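PDB 2P7I: methyltransferase from Pectobacterium atrosepticum SCRI1043, which probably transfers a methyl group from S-adenosylmethionine to an acceptor substrate, as a member of the type 12 family of SAM-dependent methyltransferases. Local coordinates for the interface of chains A and B. Residues are numbered along the deposited sequence; one frame, centred on the assembly and turned at random. Chains: chain A/B, Hypothetical protein.

The interface of chains A and B. Residues chain A 36, 39-40, 136, 194-195, 241, 243; chain B 36, 39-40, 136, 194-195, 241, 243.
Two copies meet about a two-fold axis, each setting the end of helix 24-37 and the 3-10 turn 38-40 against the partner's strands 135-142, 192-201 and 240-245; whether the pairing persists in solution the structure alone does not show. The aromatic core shows how symmetry doubles a small motif. A:Phe40 and B:Phe40 run parallel, and B:Phe40 CE1 lies over one face of the A:Phe40 ring, near its rim, 3.3 Å from A:Phe40 CE1. Each also crosses the partner's tyrosine edge-to-face, its CZ edge over the tyrosine ring: the planes stand 78° apart for A:Phe40 and B:Tyr195, 63° for the twin. Proline adds further apolar packing, with A:Pro39 CG against B:Tyr195 CD2 (3.5 Å) and the B:Thr194 methyl CG2 (3.7 Å).

Polar bonds frame this core. The phenol OH of B:Tyr195 donates to a lone pair of the A:Ala36 carbonyl O (2.9 Å), while lying in plane at the edge of the A:Phe241 ring. A:Arg136, its aliphatic chain stretched out straight, offers NH1 both to its own chain and to the partner: it binds A:Phe40 O at 2.7 Å from above the carbonyl plane, which probably helps to hold the 3-10 turn, and reaches a lone pair of B:Pro39 O at 3.0 Å, a bent bond (136° at H). The twin contacts repeat this pattern with small differences. Near the axis, water 1 joins both proline carbonyls, 2.7 Å from A:Pro39 O and 2.8 Å from B:Pro39 O.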
loop_
_atom_site.group_PDB
_atom_site.type_symbol
_atom_site.label_atom_id
_atom_site.label_comp_id
_atom_site.label_asym_id
_atom_site.label_seq_id
_atom_site.Cartn_x
_atom_site.Cartn_y
_atom_site.Cartn_z
ATOM N N ALA A 36 -19.574 -5.585 6.612
ATOM C CA ALA A 36 -18.411 -6.428 6.340
ATOM C C ALA A 36 -18.642 -7.896 6.658
ATOM O O ALA A 36 -18.065 -8.773 6.040
ATOM C CB ALA A 36 -17.209 -5.892 7.132
ATOM N N PRO A 39 -21.638 -10.857 4.079
ATOM C CA PRO A 39 -21.406 -11.934 3.092
ATOM C C PRO A 39 -20.756 -13.214 3.643
ATOM O O PRO A 39 -20.751 -14.242 2.978
ATOM C CB PRO A 39 -20.525 -11.272 2.042
ATOM C CG PRO A 39 -20.053 -10.036 2.596
ATOM C CD PRO A 39 -20.846 -9.654 3.776
ATOM N N PHE A 40 -20.269 -13.170 4.857
ATOM C CA PHE A 40 -19.630 -14.337 5.469
ATOM C C PHE A 40 -20.550 -15.089 6.446
ATOM O O PHE A 40 -20.228 -16.218 6.859
ATOM C CB PHE A 40 -18.415 -13.876 6.246
ATOM C CG PHE A 40 -17.301 -13.353 5.414
ATOM C CD1 PHE A 40 -16.533 -14.227 4.642
ATOM C CD2 PHE A 40 -16.965 -12.004 5.439
ATOM C CE1 PHE A 40 -15.461 -13.767 3.914
ATOM C CE2 PHE A 40 -15.872 -11.535 4.714
ATOM C CZ PHE A 40 -15.139 -12.415 3.927
ATOM N N ARG A 136 -17.995 -19.871 11.956
ATOM C CA ARG A 136 -17.082 -18.781 11.630
ATOM C C ARG A 136 -16.959 -17.836 12.803
ATOM O O ARG A 136 -17.952 -17.506 13.428
ATOM C CB ARG A 136 -17.612 -18.020 10.413
ATOM C CG ARG A 136 -17.439 -18.845 9.193
ATOM C CD ARG A 136 -18.021 -18.272 7.961
ATOM N NE ARG A 136 -17.850 -19.259 6.895
ATOM C CZ ARG A 136 -18.342 -19.148 5.671
ATOM N NH1 ARG A 136 -19.027 -18.067 5.299
ATOM N NH2 ARG A 136 -18.121 -20.122 4.806
ATOM N N THR A 194 -9.138 -17.654 7.545
ATOM C CA THR A 194 -9.657 -17.859 6.196
ATOM C C THR A 194 -9.636 -16.602 5.331
ATOM O O THR A 194 -9.328 -16.656 4.144
ATOM C CB THR A 194 -11.084 -18.415 6.277
ATOM O OG1 THR A 194 -11.003 -19.708 6.865
ATOM C CG2 THR A 194 -11.725 -18.540 4.895
ATOM N N TYR A 195 -9.977 -15.464 5.919
ATOM C CA TYR A 195 -9.969 -14.181 5.196
ATOM C C TYR A 195 -9.438 -13.074 6.089
ATOM O O TYR A 195 -9.664 -13.075 7.296
ATOM C CB TYR A 195 -11.352 -13.779 4.709
ATOM C CG TYR A 195 -11.466 -13.819 3.219
ATOM C CD1 TYR A 195 -11.153 -12.704 2.436
ATOM C CD2 TYR A 195 -11.802 -14.984 2.587
ATOM C CE1 TYR A 195 -11.223 -12.772 1.038
ATOM C CE2 TYR A 195 -11.884 -15.064 1.206
ATOM C CZ TYR A 195 -11.595 -13.962 0.445
ATOM O OH TYR A 195 -11.676 -14.089 -0.927
ATOM N N PHE A 241 -10.010 -7.119 10.365
ATOM C CA PHE A 241 -11.000 -8.161 10.455
ATOM C C PHE A 241 -10.444 -9.470 9.935
ATOM O O PHE A 241 -10.013 -9.532 8.788
ATOM C CB PHE A 241 -12.209 -7.656 9.659
ATOM C CG PHE A 241 -13.243 -8.700 9.305
ATOM C CD1 PHE A 241 -13.556 -9.741 10.149
ATOM C CD2 PHE A 241 -14.019 -8.529 8.142
ATOM C CE1 PHE A 241 -14.508 -10.695 9.793
ATOM C CE2 PHE A 241 -14.948 -9.469 7.783
ATOM C CZ PHE A 241 -15.203 -10.553 8.619
ATOM N N LEU A 243 -11.669 -13.259 9.364
ATOM C CA LEU A 243 -12.648 -14.321 9.356
ATOM C C LEU A 243 -11.934 -15.659 9.572
ATOM O O LEU A 243 -11.142 -16.102 8.731
ATOM C CB LEU A 243 -13.374 -14.349 8.025
ATOM C CG LEU A 243 -14.541 -15.351 8.106
ATOM C CD1 LEU A 243 -15.791 -14.727 8.865
ATOM C CD2 LEU A 243 -14.859 -15.918 6.774
ATOM N N ALA B 36 -10.431 -18.593 -2.580
ATOM C CA ALA B 36 -10.940 -17.233 -2.417
ATOM C C ALA B 36 -12.470 -17.189 -2.459
ATOM O O ALA B 36 -13.105 -16.415 -1.752
ATOM C CB ALA B 36 -10.348 -16.344 -3.509
ATOM N N PRO B 39 -15.619 -19.194 0.911
ATOM C CA PRO B 39 -16.411 -18.641 1.996
ATOM C C PRO B 39 -17.696 -17.913 1.558
ATOM O O PRO B 39 -18.587 -17.683 2.381
ATOM C CB PRO B 39 -15.467 -17.637 2.664
ATOM C CG PRO B 39 -14.146 -17.885 2.106
ATOM C CD PRO B 39 -14.288 -18.580 0.818
ATOM N N PHE B 40 -17.765 -17.529 0.291
ATOM C CA PHE B 40 -18.881 -16.752 -0.227
ATOM C C PHE B 40 -19.920 -17.547 -0.993
ATOM O O PHE B 40 -20.994 -17.002 -1.297
ATOM C CB PHE B 40 -18.368 -15.664 -1.177
ATOM C CG PHE B 40 -17.389 -14.714 -0.553
ATOM C CD1 PHE B 40 -17.795 -13.901 0.490
ATOM C CD2 PHE B 40 -16.074 -14.605 -1.026
ATOM C CE1 PHE B 40 -16.923 -12.982 1.064
ATOM C CE2 PHE B 40 -15.199 -13.704 -0.465
ATOM C CZ PHE B 40 -15.615 -12.889 0.578
ATOM N N ARG B 136 -24.906 -14.649 -6.135
ATOM C CA ARG B 136 -23.638 -13.954 -6.122
ATOM C C ARG B 136 -22.848 -14.186 -7.413
ATOM O O ARG B 136 -22.751 -15.300 -7.886
ATOM C CB ARG B 136 -22.827 -14.394 -4.900
ATOM C CG ARG B 136 -23.425 -13.833 -3.605
ATOM C CD ARG B 136 -22.728 -14.345 -2.377
ATOM N NE ARG B 136 -23.443 -13.909 -1.178
ATOM C CZ ARG B 136 -23.108 -14.249 0.051
ATOM N NH1 ARG B 136 -22.070 -15.023 0.257
ATOM N NH2 ARG B 136 -23.837 -13.828 1.075
ATOM N N THR B 194 -20.246 -6.053 -3.297
ATOM C CA THR B 194 -20.341 -6.394 -1.896
ATOM C C THR B 194 -18.977 -6.548 -1.229
ATOM O O THR B 194 -18.818 -6.231 -0.060
ATOM C CB THR B 194 -21.099 -7.720 -1.793
ATOM O OG1 THR B 194 -22.402 -7.554 -2.386
ATOM C CG2 THR B 194 -21.230 -8.175 -0.367
ATOM N N TYR B 195 -18.017 -7.092 -1.989
ATOM C CA TYR B 195 -16.666 -7.307 -1.461
ATOM C C TYR B 195 -15.637 -7.108 -2.539
ATOM O O TYR B 195 -15.841 -7.478 -3.690
ATOM C CB TYR B 195 -16.490 -8.680 -0.805
ATOM C CG TYR B 195 -16.182 -8.546 0.664
ATOM C CD1 TYR B 195 -14.879 -8.605 1.150
ATOM C CD2 TYR B 195 -17.200 -8.298 1.566
ATOM C CE1 TYR B 195 -14.624 -8.444 2.537
ATOM C CE2 TYR B 195 -16.951 -8.135 2.921
ATOM C CZ TYR B 195 -15.685 -8.205 3.401
ATOM O OH TYR B 195 -15.530 -8.035 4.774
ATOM N N PHE B 241 -10.702 -9.379 -7.509
ATOM C CA PHE B 241 -11.882 -10.180 -7.250
ATOM C C PHE B 241 -12.910 -9.263 -6.639
ATOM O O PHE B 241 -12.707 -8.687 -5.554
ATOM C CB PHE B 241 -11.489 -11.360 -6.314
ATOM C CG PHE B 241 -12.642 -12.127 -5.698
ATOM C CD1 PHE B 241 -13.857 -12.313 -6.360
ATOM C CD2 PHE B 241 -12.483 -12.716 -4.455
ATOM C CE1 PHE B 241 -14.903 -13.008 -5.739
ATOM C CE2 PHE B 241 -13.515 -13.449 -3.861
ATOM C CZ PHE B 241 -14.738 -13.557 -4.477
ATOM N N LEU B 243 -16.860 -9.508 -5.418
ATOM C CA LEU B 243 -18.070 -10.265 -5.097
ATOM C C LEU B 243 -19.223 -9.335 -5.262
ATOM O O LEU B 243 -19.307 -8.279 -4.617
ATOM C CB LEU B 243 -18.065 -10.776 -3.649
ATOM C CG LEU B 243 -19.225 -11.744 -3.307
ATOM C CD1 LEU B 243 -18.988 -13.114 -4.021
ATOM C CD2 LEU B 243 -19.319 -11.912 -1.798
HETATM O O HOH W 1 -21.215 -16.889 2.952
#